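PDB 4ER8: TnpArep for protein from Escherichia coli, which binds the hairpins of repeated extragenic palindromes and cleaves and recombines the interspersed mosaic elements that contain them. Local coordinates for residues L27-A38 with F84-W94. Residues are numbered along the deposited sequence; the frame is centred on the assembly and turned at random.
Sequences LLTTQYQMLRHA and FTHACGLKNIW. With nucleotides of chain B.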
# COMPACT_ATOMS: atom_id res chain seq x y z
N LEU A 27 5.56 -9.35 -10.65
CA LEU A 27 6.02 -8.13 -11.17
C LEU A 27 6.33 -7.03 -10.13
O LEU A 27 7.28 -6.29 -10.30
CB LEU A 27 4.99 -7.67 -12.18
CG LEU A 27 5.36 -6.37 -12.88
CD1 LEU A 27 6.21 -6.64 -14.15
CD2 LEU A 27 4.10 -5.65 -13.21
N LEU A 28 5.55 -6.89 -9.06
CA LEU A 28 5.77 -5.76 -8.14
C LEU A 28 7.05 -6.02 -7.34
O LEU A 28 7.70 -5.12 -6.78
CB LEU A 28 4.57 -5.51 -7.23
CG LEU A 28 3.24 -5.03 -7.83
CD1 LEU A 28 2.27 -4.58 -6.74
CD2 LEU A 28 3.47 -3.92 -8.83
N THR A 29 7.41 -7.29 -7.31
CA THR A 29 8.54 -7.73 -6.58
C THR A 29 9.78 -7.70 -7.48
O THR A 29 10.73 -6.94 -7.22
CB THR A 29 8.20 -9.06 -5.94
OG1 THR A 29 8.14 -8.86 -4.53
CG2 THR A 29 9.21 -10.17 -6.30
N THR A 30 9.73 -8.48 -8.57
CA THR A 30 10.77 -8.53 -9.58
C THR A 30 11.21 -7.10 -9.97
O THR A 30 12.39 -6.76 -9.88
CB THR A 30 10.28 -9.37 -10.78
OG1 THR A 30 10.08 -10.73 -10.35
CG2 THR A 30 11.26 -9.35 -11.96
N GLN A 31 10.25 -6.25 -10.32
CA GLN A 31 10.56 -4.88 -10.66
C GLN A 31 10.38 -3.94 -9.49
O GLN A 31 9.98 -2.78 -9.65
CB GLN A 31 9.71 -4.42 -11.83
CG GLN A 31 10.02 -5.14 -13.13
CD GLN A 31 11.51 -5.19 -13.42
OE1 GLN A 31 12.03 -6.24 -13.78
NE2 GLN A 31 12.20 -4.05 -13.25
N TYR A 32 10.71 -4.43 -8.31
CA TYR A 32 10.66 -3.58 -7.14
C TYR A 32 11.18 -2.15 -7.40
O TYR A 32 10.60 -1.16 -6.95
CB TYR A 32 11.44 -4.22 -5.99
CG TYR A 32 11.17 -3.55 -4.66
CD1 TYR A 32 9.86 -3.22 -4.28
CD2 TYR A 32 12.21 -3.27 -3.78
CE1 TYR A 32 9.62 -2.61 -3.05
CE2 TYR A 32 11.97 -2.67 -2.55
CZ TYR A 32 10.67 -2.34 -2.20
OH TYR A 32 10.44 -1.75 -0.98
N GLN A 33 12.28 -2.09 -8.14
CA GLN A 33 13.02 -0.87 -8.41
C GLN A 33 12.22 0.15 -9.20
O GLN A 33 12.13 1.29 -8.77
CB GLN A 33 14.32 -1.21 -9.15
CG GLN A 33 15.31 -2.00 -8.29
CD GLN A 33 15.45 -1.37 -6.91
OE1 GLN A 33 15.43 -0.13 -6.77
NE2 GLN A 33 15.57 -2.21 -5.88
N MET A 34 11.66 -0.26 -10.33
CA MET A 34 10.78 0.63 -11.10
C MET A 34 9.68 1.15 -10.20
O MET A 34 9.37 2.35 -10.23
CB MET A 34 10.13 -0.07 -12.28
CG MET A 34 10.96 -0.14 -13.56
SD MET A 34 10.78 -1.82 -14.23
CE MET A 34 11.81 -1.72 -15.70
N LEU A 35 9.10 0.25 -9.39
CA LEU A 35 8.03 0.67 -8.48
C LEU A 35 8.53 1.73 -7.55
O LEU A 35 8.02 2.85 -7.56
CB LEU A 35 7.47 -0.49 -7.68
CG LEU A 35 6.28 -0.20 -6.75
CD1 LEU A 35 5.00 0.12 -7.49
CD2 LEU A 35 6.04 -1.37 -5.86
N ARG A 36 9.54 1.38 -6.77
CA ARG A 36 10.17 2.33 -5.87
C ARG A 36 10.37 3.64 -6.62
O ARG A 36 9.95 4.71 -6.15
CB ARG A 36 11.49 1.79 -5.35
CG ARG A 36 11.48 1.34 -3.89
CD ARG A 36 12.74 0.49 -3.55
NE ARG A 36 14.02 1.21 -3.30
CZ ARG A 36 14.16 2.50 -2.98
NH1 ARG A 36 13.11 3.31 -2.86
NH2 ARG A 36 15.38 2.99 -2.78
N HIS A 37 10.96 3.55 -7.82
CA HIS A 37 11.27 4.74 -8.60
C HIS A 37 10.03 5.59 -8.89
O HIS A 37 10.02 6.79 -8.63
CB HIS A 37 12.11 4.38 -9.84
CG HIS A 37 13.53 3.99 -9.51
ND1 HIS A 37 14.06 2.74 -9.78
CD2 HIS A 37 14.53 4.68 -8.90
CE1 HIS A 37 15.31 2.68 -9.35
NE2 HIS A 37 15.62 3.85 -8.81
N ALA A 38 8.97 4.93 -9.35
CA ALA A 38 7.68 5.57 -9.67
C ALA A 38 7.06 6.36 -8.53
O ALA A 38 6.63 7.50 -8.72
CB ALA A 38 6.69 4.53 -10.17
N PHE A 84 4.66 3.49 -13.35
CA PHE A 84 5.10 2.11 -13.33
C PHE A 84 4.63 1.33 -14.56
O PHE A 84 5.36 0.46 -15.06
CB PHE A 84 4.70 1.43 -12.02
CG PHE A 84 5.12 -0.00 -11.94
CD1 PHE A 84 6.41 -0.34 -11.54
CD2 PHE A 84 4.23 -1.02 -12.28
CE1 PHE A 84 6.82 -1.68 -11.46
CE2 PHE A 84 4.62 -2.35 -12.21
CZ PHE A 84 5.92 -2.68 -11.80
N THR A 85 3.42 1.62 -15.04
CA THR A 85 2.95 0.99 -16.28
C THR A 85 3.89 1.35 -17.45
O THR A 85 4.30 0.47 -18.22
CB THR A 85 1.49 1.35 -16.56
OG1 THR A 85 0.67 0.61 -15.65
CG2 THR A 85 1.10 0.98 -17.98
N HIS A 86 4.25 2.63 -17.52
CA HIS A 86 5.18 3.17 -18.51
C HIS A 86 6.53 2.47 -18.42
O HIS A 86 6.97 1.85 -19.40
CB HIS A 86 5.37 4.68 -18.29
CG HIS A 86 6.15 5.37 -19.37
ND1 HIS A 86 5.93 5.15 -20.71
CD2 HIS A 86 7.14 6.30 -19.30
CE1 HIS A 86 6.75 5.89 -21.42
NE2 HIS A 86 7.50 6.60 -20.59
N ALA A 87 7.15 2.57 -17.25
CA ALA A 87 8.48 2.03 -17.00
C ALA A 87 8.67 0.58 -17.44
O ALA A 87 9.69 0.24 -18.04
CB ALA A 87 8.86 2.21 -15.54
N CYS A 88 7.70 -0.29 -17.17
CA CYS A 88 7.87 -1.69 -17.53
C CYS A 88 7.21 -2.02 -18.85
O CYS A 88 7.20 -3.18 -19.28
CB CYS A 88 7.35 -2.60 -16.43
SG CYS A 88 5.61 -2.34 -16.08
N GLY A 89 6.64 -0.99 -19.48
CA GLY A 89 6.07 -1.09 -20.82
C GLY A 89 4.99 -2.14 -21.01
O GLY A 89 4.63 -2.45 -22.15
N LEU A 90 4.47 -2.68 -19.91
CA LEU A 90 3.38 -3.67 -19.98
C LEU A 90 2.02 -2.97 -19.99
O LEU A 90 1.91 -1.83 -19.52
CB LEU A 90 3.50 -4.71 -18.86
CG LEU A 90 4.25 -6.02 -19.18
CD1 LEU A 90 5.65 -5.75 -19.72
CD2 LEU A 90 4.33 -6.98 -18.00
N LYS A 91 1.00 -3.59 -20.56
CA LYS A 91 -0.28 -2.90 -20.73
C LYS A 91 -1.32 -3.57 -19.87
O LYS A 91 -1.32 -4.81 -19.76
CB LYS A 91 -0.77 -2.93 -22.19
CG LYS A 91 0.09 -2.13 -23.17
CD LYS A 91 1.08 -3.04 -23.94
CE LYS A 91 2.14 -2.22 -24.69
NZ LYS A 91 1.54 -1.09 -25.48
N ASN A 92 -2.20 -2.75 -19.26
CA ASN A 92 -3.37 -3.26 -18.53
C ASN A 92 -3.04 -4.23 -17.38
O ASN A 92 -3.68 -5.27 -17.21
CB ASN A 92 -4.34 -3.92 -19.51
CG ASN A 92 -5.60 -4.44 -18.83
OD1 ASN A 92 -6.09 -3.82 -17.87
ND2 ASN A 92 -6.11 -5.59 -19.29
N ILE A 93 -2.03 -3.89 -16.59
CA ILE A 93 -1.65 -4.76 -15.48
C ILE A 93 -2.46 -4.57 -14.19
O ILE A 93 -2.62 -5.52 -13.44
CB ILE A 93 -0.16 -4.59 -15.15
CG1 ILE A 93 0.13 -3.13 -14.69
CG2 ILE A 93 0.69 -5.04 -16.35
CD1 ILE A 93 1.61 -2.79 -14.48
N TRP A 94 -2.96 -3.36 -13.97
CA TRP A 94 -3.62 -2.97 -12.71
C TRP A 94 -5.06 -3.43 -12.57
O TRP A 94 -5.83 -3.29 -13.50
CB TRP A 94 -3.62 -1.45 -12.61
CG TRP A 94 -2.22 -0.90 -12.49
CD1 TRP A 94 -1.54 -0.13 -13.41
CD2 TRP A 94 -1.30 -1.14 -11.41
NE1 TRP A 94 -0.26 0.13 -12.95
CE2 TRP A 94 -0.09 -0.47 -11.73
CE3 TRP A 94 -1.39 -1.85 -10.20
CZ2 TRP A 94 1.02 -0.49 -10.88
CZ3 TRP A 94 -0.29 -1.86 -9.35
CH2 TRP A 94 0.90 -1.19 -9.70
P DT B 29 -2.40 2.49 -16.47
OP1 DT B 29 -1.31 2.35 -15.47
OP2 DT B 29 -3.03 1.31 -17.09
O5' DT B 29 -3.53 3.52 -15.95
C5' DT B 29 -3.06 4.56 -15.06
C4' DT B 29 -4.21 5.26 -14.36
O4' DT B 29 -4.84 6.07 -15.33
C3' DT B 29 -5.31 4.36 -13.79
O3' DT B 29 -5.44 4.59 -12.38
C2' DT B 29 -6.55 4.70 -14.62
C1' DT B 29 -6.22 6.09 -15.12
N1 DT B 29 -6.83 6.39 -16.45
C2 DT B 29 -7.35 7.64 -16.66
O2 DT B 29 -7.32 8.50 -15.81
N3 DT B 29 -7.90 7.87 -17.89
C4 DT B 29 -7.97 6.92 -18.90
O4 DT B 29 -8.47 7.15 -19.97
C5 DT B 29 -7.42 5.64 -18.62
C7 DT B 29 -7.51 4.61 -19.69
C6 DT B 29 -6.87 5.42 -17.42
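Ala38 and Phe84 bring the two backbones nearest, with CA atoms 5.7 Å apart, where helix 32-45 passes the C-terminal end of helix 73-87; no hydrogen bond joins the segments. The Phe84 side chain is a knob seated among Leu27, Met34, Leu35 and Ala38. Its CG stands anti to the backbone N (chi1 180°), which sends the ring across to the kink at Gln31 between helices 27-30 and 32-45. The ring edge meets main chain in the first turn of helix 32-45, Phe84 CD1 lying 3.5 Å from Leu35 N, an amide already bonded to Gln31 O. From the opposite direction Leu27 reaches the ring rim, its CD2 3.5 Å from Phe84 CE2. Leu28 CD2 touches both Phe84 and Trp94, 3.8 Å from Trp94 CH2. At the outer side Met34 CG packs on Ala87 CB at 3.7 Å. Thr85 points away toward the DNA, its OG1 2.6 Å from OP1 of DT29 of chain B and also near Lys81 O, which accepts a bond from Trp94 NE1. Beside the bound REP DNA, this apolar seam joins helices 27-30 and 32-45 to the end of helix 73-87 and the loop that follows, in an HUH nuclease fold whose four-stranded antiparallel sheet has the RNA recognition motif-like strand order 2-3-1-4.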